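Local atomic coordinates of LAO/AO transport system kinase (Escherichia coli, PDB entry 2P67), a protein that belongs to the MeaB family of the P-loop NTPase clan, whose members share a nucleotide-binding type of domain built around a parallel beta-sheet. Residues Ala25-Leu30 with Met141-Ala146; Val154-Val157 with Gln161-Thr164. All coordinates share one frame; numbering follows the deposited sequence.

Contact 1: residues Ala25-Leu30 with Met141-Ala146; sequences AQAMTL and MLLCEA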
loop_
_atom_site.group_PDB
_atom_site.type_symbol
_atom_site.label_atom_id
_atom_site.label_comp_id
_atom_site.label_asym_id
_atom_site.label_seq_id
_atom_site.Cartn_x
_atom_site.Cartn_y
_atom_site.Cartn_z
ATOM N N ALA A 25 -21.683 -28.853 4.760
ATOM C CA ALA A 25 -22.707 -27.798 4.710
ATOM C C ALA A 25 -23.179 -27.451 6.114
ATOM O O ALA A 25 -23.335 -26.278 6.453
ATOM C CB ALA A 25 -23.854 -28.238 3.849
ATOM N N GLN A 26 -23.398 -28.482 6.932
ATOM C CA GLN A 26 -23.830 -28.301 8.316
ATOM C C GLN A 26 -22.797 -27.514 9.123
ATOM O O GLN A 26 -23.143 -26.651 9.905
ATOM C CB GLN A 26 -23.988 -29.660 8.990
ATOM C CG GLN A 26 -25.375 -30.236 9.034
ATOM C CD GLN A 26 -25.380 -31.463 9.956
ATOM O OE1 GLN A 26 -25.714 -31.366 11.139
ATOM N NE2 GLN A 26 -24.935 -32.594 9.435
ATOM N N ALA A 27 -21.523 -27.869 8.963
ATOM C CA ALA A 27 -20.428 -27.180 9.658
ATOM C C ALA A 27 -20.324 -25.704 9.235
ATOM O O ALA A 27 -20.121 -24.800 10.064
ATOM C CB ALA A 27 -19.092 -27.934 9.406
ATOM N N MET A 28 -20.445 -25.447 7.937
ATOM C CA MET A 28 -20.474 -24.068 7.450
ATOM C C MET A 28 -21.646 -23.280 8.068
ATOM O O MET A 28 -21.459 -22.180 8.559
ATOM C CB MET A 28 -20.537 -24.037 5.921
ATOM C CG MET A 28 -19.323 -24.683 5.243
ATOM S SD MET A 28 -19.307 -24.305 3.488
ATOM C CE MET A 28 -17.613 -24.810 3.066
ATOM N N THR A 29 -22.844 -23.864 8.069
ATOM C CA THR A 29 -24.019 -23.213 8.677
ATOM C C THR A 29 -23.784 -22.880 10.145
ATOM O O THR A 29 -24.097 -21.764 10.597
ATOM C CB THR A 29 -25.302 -24.051 8.470
ATOM O OG1 THR A 29 -25.630 -24.044 7.079
ATOM C CG2 THR A 29 -26.500 -23.467 9.255
ATOM N N LEU A 30 -23.164 -23.814 10.861
ATOM C CA LEU A 30 -22.800 -23.611 12.262
ATOM C C LEU A 30 -21.859 -22.432 12.448
ATOM O O LEU A 30 -22.053 -21.612 13.343
ATOM C CB LEU A 30 -22.171 -24.892 12.834
ATOM C CG LEU A 30 -21.708 -24.862 14.293
ATOM C CD1 LEU A 30 -22.900 -24.799 15.241
ATOM C CD2 LEU A 30 -20.844 -26.082 14.587
ATOM N N MET A 141 -12.925 -21.685 3.946
ATOM C CA MET A 141 -11.791 -22.287 3.225
ATOM C C MET A 141 -11.117 -23.379 4.072
ATOM O O MET A 141 -10.838 -24.469 3.567
ATOM C CB MET A 141 -10.752 -21.216 2.830
ATOM C CG MET A 141 -11.210 -20.266 1.718
ATOM S SD MET A 141 -10.029 -18.902 1.427
ATOM C CE MET A 141 -8.810 -19.763 0.392
ATOM N N LEU A 142 -10.887 -23.090 5.354
ATOM C CA LEU A 142 -10.345 -24.100 6.286
ATOM C C LEU A 142 -11.214 -25.355 6.362
ATOM O O LEU A 142 -10.692 -26.476 6.314
ATOM C CB LEU A 142 -10.160 -23.505 7.680
ATOM C CG LEU A 142 -9.081 -22.443 7.899
ATOM C CD1 LEU A 142 -9.068 -22.059 9.367
ATOM C CD2 LEU A 142 -7.676 -22.936 7.444
ATOM N N LEU A 143 -12.537 -25.175 6.423
ATOM C CA LEU A 143 -13.462 -26.320 6.444
ATOM C C LEU A 143 -13.300 -27.154 5.177
ATOM O O LEU A 143 -13.230 -28.389 5.243
ATOM C CB LEU A 143 -14.934 -25.875 6.636
ATOM C CG LEU A 143 -15.240 -25.324 8.042
ATOM C CD1 LEU A 143 -16.593 -24.615 8.070
ATOM C CD2 LEU A 143 -15.176 -26.419 9.096
ATOM N N CYS A 144 -13.197 -26.490 4.026
ATOM C CA CYS A 144 -12.976 -27.204 2.776
ATOM C C CYS A 144 -11.655 -27.994 2.771
ATOM O O CYS A 144 -11.590 -29.114 2.242
ATOM C CB CYS A 144 -13.040 -26.250 1.592
ATOM S SG CYS A 144 -14.669 -25.535 1.343
ATOM N N GLU A 145 -10.615 -27.401 3.364
ATOM C CA GLU A 145 -9.304 -28.048 3.464
ATOM C C GLU A 145 -9.410 -29.303 4.314
ATOM O O GLU A 145 -8.924 -30.382 3.922
ATOM C CB GLU A 145 -8.280 -27.086 4.048
ATOM C CG GLU A 145 -7.901 -25.974 3.013
ATOM C CD GLU A 145 -6.780 -25.064 3.465
ATOM O OE1 GLU A 145 -6.359 -25.143 4.632
ATOM O OE2 GLU A 145 -6.322 -24.242 2.638
ATOM N N ALA A 146 -10.043 -29.158 5.471
ATOM C CA ALA A 146 -10.219 -30.296 6.378
ATOM C C ALA A 146 -11.077 -31.390 5.725
ATOM O O ALA A 146 -10.842 -32.589 5.953
ATOM C CB ALA A 146 -10.801 -29.826 7.715
#
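The peptide link between Ala-27 and Met-28 is the flat group that Leu-143 meets. Methyl CD1 of Leu-143 lies over the outer face of this plane, 3.9 Å from the nitrogen of Met-28, while the other face is turned into helix 25-30. The N-H and C=O at the edges of the link point along the helix, and the methyl makes a purely van der Waals contact with the face. The second branch of Leu-143 reaches the neighbouring residue, with CD2 4.2 Å from CB of Ala-27. Alanine suits this place because its single methyl leaves the backbone accessible to the forked leucine. Met-28 and Leu-143 reach across from their two helices side by side, and CG of Met-28 passes 3.9 Å from CD1 of Leu-143. Beyond CG the methionine is fully extended (chi2 -168°, chi3 166°), which carries its terminal methyl CE across most of the gap to end 3.5 Å from SG of Cys-144. A long, unbranched thioether can span such a distance; the short cysteine side chain leaves room for the methionine methyl, and its soft, polarisable sulfur makes a favourable van der Waals partner. No hydrogen bond joins the two segments.

The helix segments run nearly antiparallel, at 155°, with their axes 10.4 Å apart, a spacing filled by these side chains. Both helices pack against the parallel sheet near its edge, where strand 119-124 is outermost. Met-28 also touches Phe-120 and Arg-122 of that strand, and Cys-144 rests on Ala-88 and Ile-90 of the adjoining strand 87-92. Away from the sheet, helix 36-49 adds to the apolar layer, with Leu-45 against Ala-27 and Ile-49 against Leu-143.

Contact 2: residues Val154-Val157 with Gln161-Thr164; sequences VETV and QSET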
loop_
_atom_site.group_PDB
_atom_site.type_symbol
_atom_site.label_atom_id
_atom_site.label_comp_id
_atom_site.label_asym_id
_atom_site.label_seq_id
_atom_site.Cartn_x
_atom_site.Cartn_y
_atom_site.Cartn_z
ATOM N N VAL A 154 -11.631 -19.063 -4.093
ATOM C CA VAL A 154 -12.401 -17.967 -3.544
ATOM C C VAL A 154 -12.595 -16.950 -4.667
ATOM O O VAL A 154 -11.636 -16.553 -5.352
ATOM C CB VAL A 154 -11.772 -17.383 -2.235
ATOM C CG1 VAL A 154 -10.382 -16.753 -2.476
ATOM C CG2 VAL A 154 -12.731 -16.395 -1.561
ATOM N N GLU A 155 -13.837 -16.555 -4.898
ATOM C CA GLU A 155 -14.069 -15.675 -6.036
ATOM C C GLU A 155 -14.953 -14.490 -5.693
ATOM O O GLU A 155 -15.833 -14.592 -4.856
ATOM C CB GLU A 155 -14.600 -16.462 -7.239
ATOM C CG GLU A 155 -15.933 -17.141 -7.005
ATOM C CD GLU A 155 -17.092 -16.305 -7.485
ATOM O OE1 GLU A 155 -18.217 -16.835 -7.515
ATOM O OE2 GLU A 155 -16.893 -15.129 -7.852
ATOM N N THR A 156 -14.682 -13.350 -6.321
ATOM C CA THR A 156 -15.532 -12.189 -6.137
ATOM C C THR A 156 -15.331 -11.237 -7.314
ATOM O O THR A 156 -14.467 -11.454 -8.153
ATOM C CB THR A 156 -15.303 -11.491 -4.761
ATOM O OG1 THR A 156 -16.399 -10.603 -4.455
ATOM C CG2 THR A 156 -13.966 -10.732 -4.719
ATOM N N VAL A 157 -16.157 -10.197 -7.355
ATOM C CA VAL A 157 -16.046 -9.171 -8.383
ATOM C C VAL A 157 -14.790 -8.351 -8.135
ATOM O O VAL A 157 -14.452 -8.035 -6.991
ATOM C CB VAL A 157 -17.292 -8.250 -8.401
ATOM C CG1 VAL A 157 -17.163 -7.196 -9.484
ATOM C CG2 VAL A 157 -18.543 -9.069 -8.653
ATOM N N GLN A 161 -10.841 -2.532 -4.134
ATOM C CA GLN A 161 -9.611 -3.150 -3.644
ATOM C C GLN A 161 -9.784 -4.661 -3.441
ATOM O O GLN A 161 -8.983 -5.304 -2.756
ATOM C CB GLN A 161 -9.197 -2.475 -2.326
ATOM C CG GLN A 161 -10.301 -2.471 -1.245
ATOM C CD GLN A 161 -11.505 -1.571 -1.605
ATOM O OE1 GLN A 161 -12.582 -2.062 -1.980
ATOM N NE2 GLN A 161 -11.311 -0.253 -1.502
ATOM N N SER A 162 -10.820 -5.227 -4.053
ATOM C CA SER A 162 -11.169 -6.627 -3.826
ATOM C C SER A 162 -10.054 -7.584 -4.289
ATOM O O SER A 162 -9.860 -8.656 -3.699
ATOM C CB SER A 162 -12.511 -6.972 -4.470
ATOM O OG SER A 162 -12.410 -6.894 -5.884
ATOM N N GLU A 163 -9.309 -7.183 -5.321
ATOM C CA GLU A 163 -8.174 -7.988 -5.789
ATOM C C GLU A 163 -7.149 -8.167 -4.671
ATOM O O GLU A 163 -6.714 -9.289 -4.407
ATOM C CB GLU A 163 -7.495 -7.383 -7.037
ATOM C CG GLU A 163 -8.397 -7.245 -8.252
ATOM C CD GLU A 163 -9.105 -5.905 -8.288
ATOM O OE1 GLU A 163 -8.946 -5.124 -7.323
ATOM O OE2 GLU A 163 -9.804 -5.636 -9.287
ATOM N N THR A 164 -6.777 -7.075 -4.003
ATOM C CA THR A 164 -5.751 -7.182 -2.965
ATOM C C THR A 164 -6.248 -7.963 -1.737
ATOM O O THR A 164 -5.482 -8.727 -1.147
ATOM C CB THR A 164 -5.121 -5.821 -2.602
ATOM O OG1 THR A 164 -6.114 -4.968 -2.024
ATOM C CG2 THR A 164 -4.531 -5.142 -3.866
#
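Ser-162 opens helix 162-167 and points its short side chain back at the end of strand 151-157. Its first atom, CB, makes the apolar part of the meeting, 4.0 Å from CG2 of Thr-156. CB also passes 3.4 Å from Val-157 O, the oxygen that OG bonds. From there OG turns to lie between the backbone nitrogen and the carbonyl carbon of its own residue (chi1 66°), and this brings it to the strand. At the tip, OG donates a hydrogen bond of 2.6 Å to Val-157 O. The donor lies in the carbonyl plane on a lone pair, with a C=O...OG angle of 137°. The same hydroxyl also accepts a bond from the backbone N of Val-159, so two bonds grip OG and fix its rotation, and one hydroxyl at the helix start holds both the last strand carbonyl and a backbone N-H within the turn. Serine fits because a short hydroxyl can both donate and accept at close range in this buried place.

Thr-156 divides its two branches between different partners. Its OG1 stands opposite the backbone N across the CA–CB bond (chi1 -164°) and bonds to the carbonyl of Val-92 in the next strand, whereas methyl CG2 is the branch that packs on the serine. At the start of the helix, Thr-164 OG1 donates to the carbonyl O of Gln-161 at 3.0 Å, closing the first turn on the N-cap residue.

Close by, Glu-155 forms a salt bridge with Lys-69, and Val-157 touches Pro-65, both in the probable P-loop. A central parallel strand beside the P-loop, ending in Glu-Thr-Val and turning into a short helix, is consistent with the switch II region of P-loop GTPases.

Overall arrangement
Contact 1 and contact 2 follow one another along the chain: helix 133-146, which supplies residues 141-146, is followed in the chain by strand 151-157, which supplies residues 154-157. Their centres are 21 Å apart, although the nearest atoms of the two come within about 4 Å without touching. Contact 2 is the more central, about 6 Å from the centre of the chain against 16 Å for contact 1, and lies beside the probable P-loop. Contact 1 instead packs helices on edge strand 119-124 and its neighbour 87-92. The sodium ion is bound at Arg-272 and Ser-276, outside both contacts, and lies about 14 Å from the side chain of Cys-144.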